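Side-chain contacts in nucleoside 2-deoxyribosyltransferase (Enterococcus faecalis, PDB 7M5H), which probably acts on the N-glycosidic bond of 2'-deoxynucleosides or their monophosphates, hydrolysing it or transferring the deoxyribosyl group: residues 10-13 with 17-20; 24-29 with 36-41; 30-35 with 152-157; 119-122 with 126-129. All blocks are in the same frame, centred on the assembly; numbering follows the deposited sequence.

Interaction 1. Residues 10-13 with 17-20; sequences AGPL and ADLR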
loop_
_atom_site.group_PDB
_atom_site.type_symbol
_atom_site.label_atom_id
_atom_site.label_comp_id
_atom_site.label_asym_id
_atom_site.label_seq_id
_atom_site.Cartn_x
_atom_site.Cartn_y
_atom_site.Cartn_z
ATOM N N ALA B 10 9.661 -8.352 -14.101
ATOM C CA ALA B 10 9.398 -7.304 -13.127
ATOM C C ALA B 10 8.421 -7.809 -12.073
ATOM O O ALA B 10 7.384 -8.394 -12.405
ATOM C CB ALA B 10 8.840 -6.054 -13.811
ATOM N N GLY B 11 8.755 -7.580 -10.808
ATOM C CA GLY B 11 7.925 -8.000 -9.706
ATOM C C GLY B 11 8.636 -7.826 -8.382
ATOM O O GLY B 11 9.869 -7.825 -8.313
ATOM N N PRO B 12 7.872 -7.659 -7.302
ATOM C CA PRO B 12 8.490 -7.608 -5.973
ATOM C C PRO B 12 9.231 -8.904 -5.680
ATOM O O PRO B 12 8.802 -9.989 -6.081
ATOM C CB PRO B 12 7.296 -7.405 -5.031
ATOM C CG PRO B 12 6.109 -7.893 -5.804
ATOM C CD PRO B 12 6.404 -7.557 -7.238
ATOM N N LEU B 13 10.361 -8.780 -4.985
ATOM C CA LEU B 13 11.276 -9.899 -4.775
ATOM C C LEU B 13 11.872 -9.848 -3.375
ATOM O O LEU B 13 13.037 -10.195 -3.162
ATOM C CB LEU B 13 12.386 -9.901 -5.825
ATOM C CG LEU B 13 13.292 -8.663 -5.847
ATOM C CD1 LEU B 13 14.733 -9.062 -6.111
ATOM C CD2 LEU B 13 12.824 -7.643 -6.873
ATOM N N ALA B 17 7.290 -15.255 0.025
ATOM C CA ALA B 17 6.164 -15.567 -0.849
ATOM C C ALA B 17 6.427 -15.108 -2.277
ATOM O O ALA B 17 6.152 -15.841 -3.234
ATOM C CB ALA B 17 4.887 -14.924 -0.307
ATOM N N ASP B 18 6.969 -13.900 -2.441
ATOM C CA ASP B 18 7.243 -13.390 -3.779
ATOM C C ASP B 18 8.490 -14.026 -4.382
ATOM O O ASP B 18 8.516 -14.321 -5.581
ATOM C CB ASP B 18 7.380 -11.868 -3.741
ATOM C CG ASP B 18 6.069 -11.174 -3.420
ATOM O OD1 ASP B 18 5.002 -11.750 -3.719
ATOM O OD2 ASP B 18 6.108 -10.053 -2.872
ATOM N N LEU B 19 9.530 -14.238 -3.571
ATOM C CA LEU B 19 10.731 -14.905 -4.066
ATOM C C LEU B 19 10.411 -16.299 -4.589
ATOM O O LEU B 19 10.871 -16.687 -5.670
ATOM C CB LEU B 19 11.787 -14.977 -2.961
ATOM C CG LEU B 19 12.557 -13.697 -2.634
ATOM C CD1 LEU B 19 13.326 -13.850 -1.329
ATOM C CD2 LEU B 19 13.504 -13.349 -3.769
ATOM N N ARG B 20 9.616 -17.066 -3.837
ATOM C CA ARG B 20 9.276 -18.421 -4.260
ATOM C C ARG B 20 8.379 -18.409 -5.492
ATOM O O ARG B 20 8.515 -19.267 -6.372
ATOM C CB ARG B 20 8.599 -19.174 -3.116
ATOM C CG ARG B 20 9.508 -19.475 -1.935
ATOM C CD ARG B 20 8.720 -20.085 -0.788
ATOM N NE ARG B 20 7.937 -21.235 -1.227
ATOM C CZ ARG B 20 8.368 -22.491 -1.192
ATOM N NH1 ARG B 20 9.582 -22.766 -0.732
ATOM N NH2 ARG B 20 7.586 -23.472 -1.616
#
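Pro12 and Leu13 meet Asp18 and Leu19 where the first strand of a Rossmann-like parallel sheet, 5-10, gives way to helix 16-30. The loop leaves the strand, turns, and is covered by the start of the helix that it leads into. The tight part is made by two loop carbonyls. Pro12 O lies 3.3 Å from Asp18 CB, so the methylene of the aspartate sits on the carbonyl oxygen. Leu13 O touches the CD2 methyl of Leu19. No hydrogen bond crosses between the segments, but Pro12 O is bonded by Asn22 ND2, further along the same helix. The proline ring also crosses the carboxylate obliquely. Asp18 OD2 is 3.6 Å from both Pro12 CB and Pro12 CG.

The other side is looser. The Leu13 side chain leaves the backbone away from the helix, with CG between the backbone N and the carbonyl carbon (chi1 61°), and of its atoms CB alone comes near Leu19. It packs instead on Gln42 and comes near a bound glycerol, which is probably from the crystallisation liquor. Beyond the contact, Arg20 is exposed and makes a cation-pi interaction with Tyr24 of the second subunit. Leu13 CB is 4.2 Å from Leu19 CD2, while Leu13 O is much closer to that same methyl, at 3.2 Å.

Interaction 2. Residues 24-29 with 36-41; sequences YLVEQI and IDLYLP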
loop_
_atom_site.group_PDB
_atom_site.type_symbol
_atom_site.label_atom_id
_atom_site.label_comp_id
_atom_site.label_asym_id
_atom_site.label_seq_id
_atom_site.Cartn_x
_atom_site.Cartn_y
_atom_site.Cartn_z
ATOM N N TYR B 24 9.083 -19.923 -9.212
ATOM C CA TYR B 24 8.150 -20.918 -9.732
ATOM C C TYR B 24 7.626 -20.522 -11.108
ATOM O O TYR B 24 7.431 -21.385 -11.974
ATOM C CB TYR B 24 7.004 -21.114 -8.738
ATOM C CG TYR B 24 5.708 -21.602 -9.346
ATOM C CD1 TYR B 24 5.542 -22.932 -9.711
ATOM C CD2 TYR B 24 4.639 -20.733 -9.533
ATOM C CE1 TYR B 24 4.352 -23.379 -10.259
ATOM C CE2 TYR B 24 3.448 -21.171 -10.079
ATOM C CZ TYR B 24 3.308 -22.494 -10.438
ATOM O OH TYR B 24 2.123 -22.930 -10.983
ATOM N N LEU B 25 7.401 -19.226 -11.335
ATOM C CA LEU B 25 6.932 -18.773 -12.641
ATOM C C LEU B 25 8.054 -18.768 -13.671
ATOM O O LEU B 25 7.856 -19.211 -14.809
ATOM C CB LEU B 25 6.320 -17.377 -12.532
ATOM C CG LEU B 25 4.806 -17.272 -12.353
ATOM C CD1 LEU B 25 4.371 -15.827 -12.521
ATOM C CD2 LEU B 25 4.083 -18.170 -13.342
ATOM N N VAL B 26 9.232 -18.266 -13.292
ATOM C CA VAL B 26 10.337 -18.138 -14.240
ATOM C C VAL B 26 10.742 -19.502 -14.785
ATOM O O VAL B 26 11.084 -19.638 -15.968
ATOM C CB VAL B 26 11.519 -17.406 -13.575
ATOM C CG1 VAL B 26 12.803 -17.625 -14.357
ATOM C CG2 VAL B 26 11.217 -15.919 -13.463
ATOM N N GLU B 27 10.695 -20.536 -13.942
ATOM C CA GLU B 27 11.004 -21.884 -14.409
ATOM C C GLU B 27 10.049 -22.317 -15.516
ATOM O O GLU B 27 10.477 -22.892 -16.523
ATOM C CB GLU B 27 10.957 -22.870 -13.240
ATOM C CG GLU B 27 10.891 -24.335 -13.652
ATOM C CD GLU B 27 12.129 -24.803 -14.398
ATOM O OE1 GLU B 27 13.194 -24.164 -14.261
ATOM O OE2 GLU B 27 12.036 -25.815 -15.124
ATOM N N GLN B 28 8.753 -22.042 -15.351
ATOM C CA GLN B 28 7.788 -22.385 -16.391
ATOM C C GLN B 28 8.027 -21.577 -17.660
ATOM O O GLN B 28 7.883 -22.100 -18.772
ATOM C CB GLN B 28 6.363 -22.164 -15.884
ATOM C CG GLN B 28 5.927 -23.117 -14.790
ATOM C CD GLN B 28 4.520 -22.827 -14.307
ATOM O OE1 GLN B 28 4.327 -22.278 -13.223
ATOM N NE2 GLN B 28 3.528 -23.188 -15.115
ATOM N N ILE B 29 8.386 -20.299 -17.517
ATOM C CA ILE B 29 8.613 -19.455 -18.688
ATOM C C ILE B 29 9.816 -19.955 -19.477
ATOM O O ILE B 29 9.775 -20.061 -20.708
ATOM C CB ILE B 29 8.789 -17.984 -18.267
ATOM C CG1 ILE B 29 7.524 -17.468 -17.582
ATOM C CG2 ILE B 29 9.135 -17.124 -19.473
ATOM C CD1 ILE B 29 7.623 -16.028 -17.124
ATOM N N ILE B 36 14.489 -18.280 -25.007
ATOM C CA ILE B 36 14.111 -17.293 -24.002
ATOM C C ILE B 36 15.307 -17.041 -23.092
ATOM O O ILE B 36 15.821 -17.967 -22.454
ATOM C CB ILE B 36 12.890 -17.757 -23.195
ATOM C CG1 ILE B 36 11.638 -17.751 -24.075
ATOM C CG2 ILE B 36 12.693 -16.876 -21.968
ATOM C CD1 ILE B 36 10.386 -18.206 -23.361
ATOM N N ASP B 37 15.753 -15.790 -23.040
ATOM C CA ASP B 37 16.820 -15.350 -22.144
ATOM C C ASP B 37 16.180 -14.418 -21.117
ATOM O O ASP B 37 16.120 -13.204 -21.311
ATOM C CB ASP B 37 17.940 -14.656 -22.917
ATOM C CG ASP B 37 19.042 -14.139 -22.010
ATOM O OD1 ASP B 37 19.145 -14.612 -20.858
ATOM O OD2 ASP B 37 19.804 -13.250 -22.448
ATOM N N LEU B 38 15.702 -14.998 -20.020
ATOM C CA LEU B 38 14.978 -14.244 -19.006
ATOM C C LEU B 38 15.935 -13.767 -17.921
ATOM O O LEU B 38 16.728 -14.550 -17.391
ATOM C CB LEU B 38 13.862 -15.096 -18.397
ATOM C CG LEU B 38 12.840 -14.401 -17.488
ATOM C CD1 LEU B 38 11.501 -15.109 -17.571
ATOM C CD2 LEU B 38 13.312 -14.350 -16.040
ATOM N N TYR B 39 15.850 -12.481 -17.593
ATOM C CA TYR B 39 16.610 -11.892 -16.500
ATOM C C TYR B 39 15.704 -11.784 -15.279
ATOM O O TYR B 39 14.645 -11.151 -15.341
ATOM C CB TYR B 39 17.158 -10.518 -16.889
ATOM C CG TYR B 39 17.973 -9.851 -15.802
ATOM C CD1 TYR B 39 19.346 -10.042 -15.721
ATOM C CD2 TYR B 39 17.370 -9.029 -14.858
ATOM C CE1 TYR B 39 20.094 -9.435 -14.730
ATOM C CE2 TYR B 39 18.108 -8.420 -13.863
ATOM C CZ TYR B 39 19.469 -8.625 -13.803
ATOM O OH TYR B 39 20.203 -8.016 -12.813
ATOM N N LEU B 40 16.121 -12.400 -14.176
ATOM C CA LEU B 40 15.381 -12.344 -12.920
ATOM C C LEU B 40 16.222 -11.600 -11.893
ATOM O O LEU B 40 17.306 -12.084 -11.520
ATOM C CB LEU B 40 15.036 -13.750 -12.424
ATOM C CG LEU B 40 14.148 -13.831 -11.182
ATOM C CD1 LEU B 40 12.875 -13.033 -11.383
ATOM C CD2 LEU B 40 13.826 -15.280 -10.848
ATOM N N PRO B 41 15.778 -10.433 -11.417
ATOM C CA PRO B 41 16.634 -9.619 -10.535
ATOM C C PRO B 41 17.117 -10.336 -9.285
ATOM O O PRO B 41 18.249 -10.092 -8.848
ATOM C CB PRO B 41 15.730 -8.430 -10.184
ATOM C CG PRO B 41 14.801 -8.316 -11.350
ATOM C CD PRO B 41 14.540 -9.728 -11.796
#
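Val26 points its two methyls from helix 16-30 at Leu38 and Leu40, which face it from the strand and the loop after it. The Val26 and Leu38 side chains cross at a slant. Leu38 CD2 rests against both valine branches, 3.7 Å from Val26 CG2 and 3.7 Å from Val26 CG1. Leu40 also comes in at a slant and uses the same CG2 methyl; its CD2 is 3.7 Å from Val26 CG2.

One helical turn on, Ile29 stands roughly at right angles to Leu38. With CG anti to the backbone N (chi1 -170°), Leu38 extends toward the helix. Its two methyls meet different residues there, CD2 Val26 and CD1 Ile29. Leu38 CD1 is 3.6 Å from Ile29 CG2. Ile36, at the start of the strand, puts CD1 3.3 Å from Ile29 O. All five side chains are buried and apolar.

Helix 24-29 and strand 36-39 run nearly antiparallel, at 164°, their axes 9.9 Å apart at closest. They belong to the helix and second strand of the beta-alpha-beta unit 5-10, 16-30, 36-39. Strand 36-39 bonds to strand 5-10, whose Phe9 also packs on Val26 and Leu40, while helix 150-159 covers Ile29 with Leu154 and Ile157.

Interaction 3. Residues 30-35 with 152-157; sequences RQLDKT and DLLEEI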
loop_
_atom_site.group_PDB
_atom_site.type_symbol
_atom_site.label_atom_id
_atom_site.label_comp_id
_atom_site.label_asym_id
_atom_site.label_seq_id
_atom_site.Cartn_x
_atom_site.Cartn_y
_atom_site.Cartn_z
ATOM N N ARG B 30 10.906 -20.277 -18.775
ATOM C CA ARG B 30 12.108 -20.747 -19.452
ATOM C C ARG B 30 11.894 -22.107 -20.107
ATOM O O ARG B 30 12.569 -22.428 -21.091
ATOM C CB ARG B 30 13.275 -20.800 -18.466
ATOM C CG ARG B 30 13.822 -19.429 -18.092
ATOM C CD ARG B 30 14.764 -19.503 -16.901
ATOM N NE ARG B 30 15.425 -18.225 -16.648
ATOM C CZ ARG B 30 16.042 -17.913 -15.512
ATOM N NH1 ARG B 30 16.075 -18.783 -14.511
ATOM N NH2 ARG B 30 16.618 -16.727 -15.372
ATOM N N GLN B 31 10.963 -22.909 -19.590
ATOM C CA GLN B 31 10.666 -24.205 -20.187
ATOM C C GLN B 31 9.816 -24.101 -21.445
ATOM O O GLN B 31 9.620 -25.115 -22.123
ATOM C CB GLN B 31 9.966 -25.111 -19.172
ATOM C CG GLN B 31 10.898 -25.690 -18.127
ATOM C CD GLN B 31 12.074 -26.419 -18.745
ATOM O OE1 GLN B 31 11.902 -27.299 -19.588
ATOM N NE2 GLN B 31 13.282 -26.048 -18.336
ATOM N N LEU B 32 9.305 -22.911 -21.771
ATOM C CA LEU B 32 8.515 -22.755 -22.988
ATOM C C LEU B 32 9.382 -22.906 -24.231
ATOM O O LEU B 32 9.041 -23.656 -25.152
ATOM C CB LEU B 32 7.812 -21.398 -22.990
ATOM C CG LEU B 32 6.571 -21.243 -22.113
ATOM C CD1 LEU B 32 6.049 -19.816 -22.188
ATOM C CD2 LEU B 32 5.497 -22.232 -22.537
ATOM N N ASP B 33 10.510 -22.200 -24.273
ATOM C CA ASP B 33 11.332 -22.152 -25.472
ATOM C C ASP B 33 12.785 -21.945 -25.074
ATOM O O ASP B 33 13.079 -21.194 -24.140
ATOM C CB ASP B 33 10.875 -21.027 -26.405
ATOM C CG ASP B 33 11.264 -21.269 -27.846
ATOM O OD1 ASP B 33 10.410 -21.753 -28.618
ATOM O OD2 ASP B 33 12.425 -20.982 -28.205
ATOM N N LYS B 34 13.689 -22.611 -25.796
ATOM C CA LYS B 34 15.114 -22.473 -25.522
ATOM C C LYS B 34 15.650 -21.100 -25.906
ATOM O O LYS B 34 16.726 -20.716 -25.436
ATOM C CB LYS B 34 15.898 -23.559 -26.262
ATOM C CG LYS B 34 15.528 -24.977 -25.859
ATOM C CD LYS B 34 16.327 -26.000 -26.653
ATOM C CE LYS B 34 15.996 -27.420 -26.220
ATOM N NZ LYS B 34 16.771 -28.431 -26.991
ATOM N N THR B 35 14.930 -20.355 -26.742
ATOM C CA THR B 35 15.363 -19.032 -27.174
ATOM C C THR B 35 15.003 -17.932 -26.182
ATOM O O THR B 35 15.200 -16.752 -26.493
ATOM C CB THR B 35 14.763 -18.703 -28.543
ATOM O OG1 THR B 35 13.339 -18.863 -28.495
ATOM C CG2 THR B 35 15.337 -19.621 -29.612
ATOM N N ASP B 152 -2.532 -18.270 -19.333
ATOM C CA ASP B 152 -2.594 -17.235 -20.358
ATOM C C ASP B 152 -1.292 -16.450 -20.445
ATOM O O ASP B 152 -0.953 -15.934 -21.517
ATOM C CB ASP B 152 -3.770 -16.295 -20.090
ATOM C CG ASP B 152 -5.103 -17.017 -20.087
ATOM O OD1 ASP B 152 -5.187 -18.112 -20.680
ATOM O OD2 ASP B 152 -6.066 -16.488 -19.494
ATOM N N LEU B 153 -0.554 -16.345 -19.338
ATOM C CA LEU B 153 0.741 -15.673 -19.375
ATOM C C LEU B 153 1.725 -16.433 -20.255
ATOM O O LEU B 153 2.377 -15.848 -21.127
ATOM C CB LEU B 153 1.294 -15.518 -17.958
ATOM C CG LEU B 153 2.712 -14.955 -17.856
ATOM C CD1 LEU B 153 2.761 -13.524 -18.372
ATOM C CD2 LEU B 153 3.225 -15.034 -16.426
ATOM N N LEU B 154 1.842 -17.745 -20.039
ATOM C CA LEU B 154 2.746 -18.555 -20.849
ATOM C C LEU B 154 2.299 -18.587 -22.305
ATOM O O LEU B 154 3.131 -18.538 -23.219
ATOM C CB LEU B 154 2.828 -19.971 -20.282
ATOM C CG LEU B 154 3.294 -20.100 -18.830
ATOM C CD1 LEU B 154 2.970 -21.483 -18.291
ATOM C CD2 LEU B 154 4.783 -19.818 -18.715
ATOM N N GLU B 155 0.987 -18.670 -22.539
ATOM C CA GLU B 155 0.477 -18.679 -23.906
ATOM C C GLU B 155 0.789 -17.369 -24.619
ATOM O O GLU B 155 1.159 -17.368 -25.798
ATOM C CB GLU B 155 -1.028 -18.946 -23.900
ATOM C CG GLU B 155 -1.658 -18.968 -25.280
ATOM C CD GLU B 155 -1.168 -20.126 -26.125
ATOM O OE1 GLU B 155 -1.117 -21.262 -25.607
ATOM O OE2 GLU B 155 -0.827 -19.899 -27.305
ATOM N N GLU B 156 0.652 -16.243 -23.915
ATOM C CA GLU B 156 0.950 -14.949 -24.519
ATOM C C GLU B 156 2.441 -14.798 -24.802
ATOM O O GLU B 156 2.830 -14.218 -25.822
ATOM C CB GLU B 156 0.459 -13.822 -23.610
ATOM C CG GLU B 156 0.741 -12.424 -24.137
ATOM C CD GLU B 156 -0.049 -12.101 -25.391
ATOM O OE1 GLU B 156 -1.144 -12.676 -25.571
ATOM O OE2 GLU B 156 0.426 -11.274 -26.197
ATOM N N ILE B 157 3.289 -15.315 -23.908
ATOM C CA ILE B 157 4.730 -15.241 -24.119
ATOM C C ILE B 157 5.136 -16.059 -25.339
ATOM O O ILE B 157 6.000 -15.645 -26.122
ATOM C CB ILE B 157 5.478 -15.698 -22.852
ATOM C CG1 ILE B 157 5.311 -14.668 -21.732
ATOM C CG2 ILE B 157 6.954 -15.937 -23.147
ATOM C CD1 ILE B 157 5.987 -15.059 -20.434
#
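Asp33 OD2, on the residue after Leu32, accepts a bond from Thr35 N at 3.0 Å. The bond is fairly straight, 162°, and uses the anti lone pair of the oxygen. It makes an Asx turn that shapes the loop before strand 36-39. Thr35 OG1 also lies near Asp33 OD2, but too close for that bond to be trusted. Arg30, at the start of this segment, takes no part across the contact; its NH2 bonds to Leu38 O and forms a salt bridge with Glu43.

The contact itself is apolar. It joins the link between helix 16-30 and strand 36-39 to helix 150-159, the last helix of this Rossmann-like fold. The two lie far apart in sequence. Leu32 has CG beside the backbone N, anti to the carbonyl carbon (chi1 -77°), and reaches over to the helix with its CD1 branch. That methyl, Leu32 CD1, sits 3.7 Å from Leu154 CD2 and 3.7 Å from Leu154 CB, and the two leucines cross at a slant. It also touches the helix backbone, with Leu32 CD1 3.3 Å from Leu154 O. Ile157, one turn on, adds its CG2 methyl at 4.1 Å from Leu32 CD1. On another side of the helix, Leu153 meets Val101 and Leu103 of strand 100-103.

Interaction 4. Residues 119-122 with 126-129; sequences DALN and ENQF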
loop_
_atom_site.group_PDB
_atom_site.type_symbol
_atom_site.label_atom_id
_atom_site.label_comp_id
_atom_site.label_asym_id
_atom_site.label_seq_id
_atom_site.Cartn_x
_atom_site.Cartn_y
_atom_site.Cartn_z
ATOM N N ASP B 119 -24.878 -4.215 -7.370
ATOM C CA ASP B 119 -25.806 -3.353 -6.643
ATOM C C ASP B 119 -25.196 -2.834 -5.348
ATOM O O ASP B 119 -25.560 -1.746 -4.888
ATOM C CB ASP B 119 -27.106 -4.105 -6.348
ATOM C CG ASP B 119 -27.863 -4.481 -7.607
ATOM O OD1 ASP B 119 -27.693 -3.792 -8.636
ATOM O OD2 ASP B 119 -28.632 -5.465 -7.566
ATOM N N ALA B 120 -24.273 -3.592 -4.750
ATOM C CA ALA B 120 -23.643 -3.165 -3.507
ATOM C C ALA B 120 -22.824 -1.894 -3.678
ATOM O O ALA B 120 -22.571 -1.195 -2.691
ATOM C CB ALA B 120 -22.754 -4.282 -2.955
ATOM N N LEU B 121 -22.408 -1.576 -4.906
ATOM C CA LEU B 121 -21.652 -0.353 -5.144
ATOM C C LEU B 121 -22.472 0.899 -4.858
ATOM O O LEU B 121 -21.896 1.982 -4.711
ATOM C CB LEU B 121 -21.136 -0.332 -6.583
ATOM C CG LEU B 121 -20.122 -1.423 -6.935
ATOM C CD1 LEU B 121 -19.859 -1.457 -8.431
ATOM C CD2 LEU B 121 -18.824 -1.204 -6.172
ATOM N N ASN B 122 -23.802 0.780 -4.781
ATOM C CA ASN B 122 -24.628 1.911 -4.369
ATOM C C ASN B 122 -24.519 2.186 -2.877
ATOM O O ASN B 122 -24.872 3.285 -2.434
ATOM C CB ASN B 122 -26.090 1.669 -4.745
ATOM C CG ASN B 122 -26.316 1.687 -6.240
ATOM O OD1 ASN B 122 -26.268 2.743 -6.872
ATOM N ND2 ASN B 122 -26.569 0.518 -6.814
ATOM N N GLU B 126 -18.696 -0.798 0.101
ATOM C CA GLU B 126 -19.092 -2.188 -0.103
ATOM C C GLU B 126 -18.546 -2.751 -1.411
ATOM O O GLU B 126 -19.053 -3.764 -1.902
ATOM C CB GLU B 126 -20.617 -2.340 -0.062
ATOM C CG GLU B 126 -21.242 -2.127 1.313
ATOM C CD GLU B 126 -20.874 -3.213 2.313
ATOM O OE1 GLU B 126 -20.474 -4.316 1.885
ATOM O OE2 GLU B 126 -20.987 -2.960 3.531
ATOM N N ASN B 127 -17.522 -2.120 -1.984
ATOM C CA ASN B 127 -16.937 -2.603 -3.228
ATOM C C ASN B 127 -16.108 -3.854 -2.965
ATOM O O ASN B 127 -15.141 -3.817 -2.197
ATOM C CB ASN B 127 -16.069 -1.522 -3.866
ATOM C CG ASN B 127 -15.312 -2.026 -5.081
ATOM O OD1 ASN B 127 -15.799 -2.889 -5.812
ATOM N ND2 ASN B 127 -14.111 -1.500 -5.294
ATOM N N GLN B 128 -16.476 -4.956 -3.613
ATOM C CA GLN B 128 -15.760 -6.216 -3.473
ATOM C C GLN B 128 -14.723 -6.433 -4.566
ATOM O O GLN B 128 -14.061 -7.475 -4.574
ATOM C CB GLN B 128 -16.749 -7.385 -3.462
ATOM C CG GLN B 128 -17.822 -7.266 -2.397
ATOM C CD GLN B 128 -18.364 -8.610 -1.959
ATOM O OE1 GLN B 128 -18.155 -9.624 -2.624
ATOM N NE2 GLN B 128 -19.058 -8.627 -0.829
ATOM N N PHE B 129 -14.557 -5.478 -5.476
ATOM C CA PHE B 129 -13.660 -5.629 -6.613
ATOM C C PHE B 129 -12.331 -4.948 -6.311
ATOM O O PHE B 129 -12.285 -3.731 -6.095
ATOM C CB PHE B 129 -14.293 -5.059 -7.881
ATOM C CG PHE B 129 -15.533 -5.791 -8.312
ATOM C CD1 PHE B 129 -15.440 -6.946 -9.072
ATOM C CD2 PHE B 129 -16.787 -5.335 -7.945
ATOM C CE1 PHE B 129 -16.577 -7.628 -9.465
ATOM C CE2 PHE B 129 -17.929 -6.013 -8.335
ATOM C CZ PHE B 129 -17.823 -7.161 -9.096
HETATM O O HOH W 1 -19.541 0.493 -2.416
#
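The backbone of 119-122, at the end of helix 115-120, comes close to 126-129 after a short turn. Ala120 CA is 5.8 Å from Glu126 CA, and Leu121 CA is 5.6 Å from Asn127 CA. One water joins the two backbones. It accepts from Glu126 N at 3.0 Å and gives a weak bond to Ala120 O.

The side chains pack beside it. Glu126 CB rests on Ala120 O at 3.5 Å, and its chain then bends at chi2 (-68°) to carry the carboxylate away. Leu121 and Asn127 lie side by side and point the same way; Leu121 CD2 is 3.6 Å from Asn127 CB and also touches the amide oxygen. That oxygen, Asn127 OD1, accepts from Phe129 N at 2.9 Å in an Asx turn. The N-H comes from above the carbonyl plane, 62° out of it.

No direct hydrogen bond links the two segments; across the gap there are only van der Waals contacts and that loosely held water. The Glu126 carboxylate and Asn127 ND2 have partners in other subunits. Glu126 OE2 bonds to Ser56 of the second subunit and makes a salt bridge with Lys141 of the third, while Asn127 ND2 bonds to His130 O of the third. This implies a turn built into subunit interfaces.

From the N terminus, interaction 1 closes first, tying the loop after strand 5-10 to the start of helix 16-30. Interaction 2 follows and lays the later part of that helix against strand 36-39. The two touch where Leu13 meets Pro41. Interaction 3 starts between the segments of interaction 2 and reaches to helix 150-159, so the two cross along the chain; they also touch in space. Interaction 4 closes a short turn after helix 115-120. It falls within the span of interaction 3, yet their centres are about 37 Å apart. Interaction 2 joins helix to strand; 1 and 3 join the loops at either end of helix 16-30 to helices; 4 shapes an outlying arm.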